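VgrG protein (Vibrio cholerae O1 biovar el tor, PDB 4GQK) probably cross-links actin, as its actin cross-linking domain suggests, and binds ADP. Local coordinates at residues A[27-32]-A[171-176]. Numbering follows the deposited sequence.
Sequences IENELA and SGQQAT. With ADP (adenosine-5'-diphosphate), chain B.
E28 and Q174 face each other as a hydrogen-bonded pair of two antiparallel strands, E28 N to Q174 O at 3.0 Å and Q174 N to E28 O at 3.1 Å, both nearly straight. Two residues further along, E30 N donates to G172 O, where the chain turns its corner; glycine suits this place because a side chain there would run into the E30 carbonyl. The E28 side chain reaches from the strand to the nucleotide. Its CB rests 4.0 Å from Q174 CB, and with CG set anti to the carbonyl carbon (chi1 -71°) the chain heads for the ribose, E28 CG coming within 3.8 Å of ADP O3'. E28 CD lies 3.6 Å from ADP C5'. Glutamate is long enough for its carboxylate to divide its work: OE2 sits beside C5' and O3A of the nucleotide, while E28 OE1 lies 3.6 Å from Q174 CB and accepts a 2.7 Å hydrogen bond from a water. That water also bonds ADP O3' and T176 OG1, so a hydroxyl-bearing residue suits position 176. I27 O accepts a weak bond from O3'; S24 and S93 bind ADP elsewhere. Carboxylate near diphosphate would probably be unfavourable unless offset by positive charge, and this contact's hydrogen bonds to ADP go to the ribose O3', one through water.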
ATOM      1  N   ILE A  27       1.613   2.079   8.047  1.00 11.67           N
ATOM      2  CA  ILE A  27       1.764   3.481   7.638  1.00 11.57           C
ATOM      3  C   ILE A  27       2.989   3.660   6.759  1.00 17.05           C
ATOM      4  O   ILE A  27       3.978   2.953   6.929  1.00 15.79           O
ATOM      5  CB  ILE A  27       1.720   4.500   8.815  1.00 14.66           C
ATOM      6  CG1 ILE A  27       2.906   4.322   9.792  1.00 14.43           C
ATOM      7  CG2 ILE A  27       0.366   4.444   9.554  1.00 16.41           C
ATOM      8  CD1 ILE A  27       3.253   5.556  10.671  1.00 16.56           C
ATOM      9  N   GLU A  28       2.896   4.601   5.815  1.00 15.66           N
ATOM     10  CA  GLU A  28       3.920   4.973   4.853  1.00 16.30           C
ATOM     11  C   GLU A  28       4.136   6.459   5.040  1.00 21.93           C
ATOM     12  O   GLU A  28       3.172   7.217   5.227  1.00 20.53           O
ATOM     13  CB  GLU A  28       3.477   4.662   3.415  1.00 17.85           C
ATOM     14  CG  GLU A  28       3.429   3.181   3.066  1.00 33.54           C
ATOM     15  CD  GLU A  28       2.851   2.885   1.689  1.00 69.17           C
ATOM     16  OE1 GLU A  28       1.625   3.077   1.490  1.00 61.32           O
ATOM     17  OE2 GLU A  28       3.627   2.439   0.811  1.00 68.28           O
ATOM     18  N   ASN A  29       5.397   6.876   5.028  1.00 20.89           N
ATOM     19  CA  ASN A  29       5.750   8.264   5.302  1.00 21.32           C
ATOM     20  C   ASN A  29       6.958   8.760   4.494  1.00 23.85           C
ATOM     21  O   ASN A  29       8.115   8.476   4.832  1.00 21.31           O
ATOM     22  CB  ASN A  29       5.984   8.385   6.807  1.00 27.92           C
ATOM     23  CG  ASN A  29       6.211   9.769   7.334  1.00 55.49           C
ATOM     24  OD1 ASN A  29       6.957   9.952   8.293  1.00 61.32           O
ATOM     25  ND2 ASN A  29       5.557  10.757   6.754  1.00 36.23           N
ATOM     26  N   GLU A  30       6.675   9.488   3.413  1.00 22.86           N
ATOM     27  CA  GLU A  30       7.707  10.037   2.524  1.00 24.19           C
ATOM     28  C   GLU A  30       8.320  11.308   3.124  1.00 28.09           C
ATOM     29  O   GLU A  30       7.600  12.237   3.480  1.00 28.15           O
ATOM     30  CB  GLU A  30       7.148  10.281   1.121  1.00 26.11           C
ATOM     31  CG  GLU A  30       8.220  10.361   0.046  1.00 35.91           C
ATOM     32  CD  GLU A  30       7.744  10.812  -1.323  1.00 63.21           C
ATOM     33  OE1 GLU A  30       8.593  10.897  -2.240  1.00 52.05           O
ATOM     34  OE2 GLU A  30       6.524  11.059  -1.486  1.00 65.05           O
ATOM     35  N   LEU A  31       9.652  11.320   3.273  1.00 24.32           N
ATOM     36  CA  LEU A  31      10.359  12.432   3.899  1.00 23.39           C
ATOM     37  C   LEU A  31      10.679  13.567   2.952  1.00 27.11           C
ATOM     38  O   LEU A  31      10.805  13.374   1.743  1.00 25.07           O
ATOM     39  CB  LEU A  31      11.637  11.964   4.619  1.00 22.37           C
ATOM     40  CG  LEU A  31      11.514  10.821   5.627  1.00 26.18           C
ATOM     41  CD1 LEU A  31      12.884  10.399   6.132  1.00 25.43           C
ATOM     42  CD2 LEU A  31      10.614  11.195   6.792  1.00 27.24           C
ATOM     43  N   ALA A  32      10.812  14.764   3.521  1.00 25.34           N
ATOM     44  CA  ALA A  32      11.223  15.957   2.793  1.00 25.21           C
ATOM     45  C   ALA A  32      12.478  16.486   3.454  1.00 27.16           C
ATOM     46  O   ALA A  32      12.589  16.456   4.688  1.00 26.00           O
ATOM     47  CB  ALA A  32      10.127  17.016   2.824  1.00 26.39           C
ATOM     48  N   SER A 171       1.072  15.317   2.969  1.00 38.13           N
ATOM     49  CA  SER A 171       1.139  15.072   1.540  1.00 35.15           C
ATOM     50  C   SER A 171       1.953  13.820   1.230  1.00 31.03           C
ATOM     51  O   SER A 171       1.724  13.185   0.261  1.00 31.16           O
ATOM     52  CB  SER A 171       1.571  16.312   0.727  1.00 37.36           C
ATOM     53  OG  SER A 171       2.946  16.567   0.761  1.00 41.02           O
ATOM     54  N   GLY A 172       2.863  13.471   2.109  1.00 22.17           N
ATOM     55  CA  GLY A 172       3.647  12.266   2.002  1.00 19.84           C
ATOM     56  C   GLY A 172       3.160  11.056   2.775  1.00 20.17           C
ATOM     57  O   GLY A 172       3.859  10.109   2.893  1.00 19.66           O
ATOM     58  N   GLN A 173       1.957  11.126   3.302  1.00 14.71           N
ATOM     59  CA  GLN A 173       1.444  10.109   4.156  1.00 14.94           C
ATOM     60  C   GLN A 173       0.350   9.219   3.586  1.00 18.15           C
ATOM     61  O   GLN A 173      -0.519   9.640   2.901  1.00 17.89           O
ATOM     62  CB  GLN A 173       1.075  10.694   5.508  1.00 16.54           C
ATOM     63  CG  GLN A 173       2.236  11.400   6.147  1.00 23.91           C
ATOM     64  CD  GLN A 173       2.068  11.819   7.588  1.00 39.12           C
ATOM     65  OE1 GLN A 173       1.090  12.380   7.975  1.00 33.62           O
ATOM     66  NE2 GLN A 173       3.051  11.532   8.369  1.00 31.71           N
ATOM     67  N   GLN A 174       0.463   7.957   3.914  1.00 15.00           N
ATOM     68  CA  GLN A 174      -0.502   6.904   3.606  1.00 14.37           C
ATOM     69  C   GLN A 174      -0.677   6.010   4.808  1.00 16.27           C
ATOM     70  O   GLN A 174       0.194   5.924   5.673  1.00 14.93           O
ATOM     71  CB  GLN A 174      -0.101   6.079   2.376  1.00 16.03           C
ATOM     72  CG  GLN A 174      -0.664   6.668   1.095  1.00 38.04           C
ATOM     73  CD  GLN A 174       0.398   6.736   0.057  1.00 53.69           C
ATOM     74  OE1 GLN A 174       0.575   5.808  -0.737  1.00 45.32           O
ATOM     75  NE2 GLN A 174       1.119   7.843   0.033  1.00 49.94           N
ATOM     76  N   ALA A 175      -1.798   5.297   4.809  1.00 12.23           N
ATOM     77  CA  ALA A 175      -2.153   4.314   5.797  1.00 10.86           C
ATOM     78  C   ALA A 175      -2.732   3.121   5.038  1.00 14.64           C
ATOM     79  O   ALA A 175      -3.379   3.319   4.007  1.00 12.60           O
ATOM     80  CB  ALA A 175      -3.180   4.889   6.756  1.00 11.60           C
ATOM     81  N   THR A 176      -2.440   1.885   5.508  1.00 12.71           N
ATOM     82  CA  THR A 176      -2.927   0.630   4.922  1.00 11.36           C
ATOM     83  C   THR A 176      -3.611  -0.161   6.020  1.00 15.05           C
ATOM     84  O   THR A 176      -2.997  -0.428   7.054  1.00 14.66           O
ATOM     85  CB  THR A 176      -1.809  -0.138   4.187  1.00 16.39           C
ATOM     86  OG1 THR A 176      -1.275   0.690   3.140  1.00 18.00           O
ATOM     87  CG2 THR A 176      -2.289  -1.462   3.594  1.00 12.86           C
TER
HETATM   88  PB  ADP B 401       4.318  -0.730  -2.217  1.00 61.24           P
HETATM   89  O1B ADP B 401       4.797  -2.091  -2.670  1.00 60.75           O
HETATM   90  O2B ADP B 401       5.517   0.238  -2.355  1.00 62.76           O
HETATM   91  O3B ADP B 401       3.180  -0.290  -3.159  1.00 62.72           O
HETATM   92  PA  ADP B 401       4.052  -1.899   0.398  1.00 60.76           P
HETATM   93  O1A ADP B 401       4.032  -3.251  -0.216  1.00 61.25           O
HETATM   94  O2A ADP B 401       5.455  -1.700   1.021  1.00 61.07           O
HETATM   95  O3A ADP B 401       3.783  -0.767  -0.705  1.00 60.49           O
HETATM   96  O5' ADP B 401       2.880  -1.832   1.468  1.00 51.38           O
HETATM   97  C5' ADP B 401       2.937  -0.669   2.289  1.00 42.36           C
HETATM   98  C4' ADP B 401       2.122  -0.807   3.541  1.00 35.88           C
HETATM   99  O4' ADP B 401       1.518  -2.114   3.657  1.00 32.30           O
HETATM  100  C3' ADP B 401       2.857  -0.552   4.853  1.00 30.29           C
HETATM  101  O3' ADP B 401       2.215   0.519   5.518  1.00 29.98           O
HETATM  102  C2' ADP B 401       2.725  -1.882   5.589  1.00 29.01           C
HETATM  103  O2' ADP B 401       2.712  -1.764   6.996  1.00 31.06           O
HETATM  104  C1' ADP B 401       1.404  -2.347   5.036  1.00 26.87           C
HETATM  105  N9  ADP B 401       0.957  -3.697   5.341  1.00 20.05           N
HETATM  106  C8  ADP B 401       1.588  -4.874   5.064  1.00 17.51           C
HETATM  107  N7  ADP B 401       1.054  -5.913   5.655  1.00 18.25           N
HETATM  108  C5  ADP B 401      -0.030  -5.380   6.345  1.00 17.30           C
HETATM  109  C6  ADP B 401      -1.043  -5.979   7.131  1.00 17.93           C
HETATM  110  N6  ADP B 401      -1.085  -7.300   7.427  1.00 14.96           N
HETATM  111  N1  ADP B 401      -1.984  -5.160   7.668  1.00 17.80           N
HETATM  112  C2  ADP B 401      -1.897  -3.846   7.445  1.00 15.73           C
HETATM  113  N3  ADP B 401      -0.997  -3.188   6.710  1.00 15.40           N
HETATM  114  C4  ADP B 401      -0.090  -4.016   6.167  1.00 17.14           C
HETATM  115  O   HOH W   1       0.610   2.444   3.855  1.00 27.15           O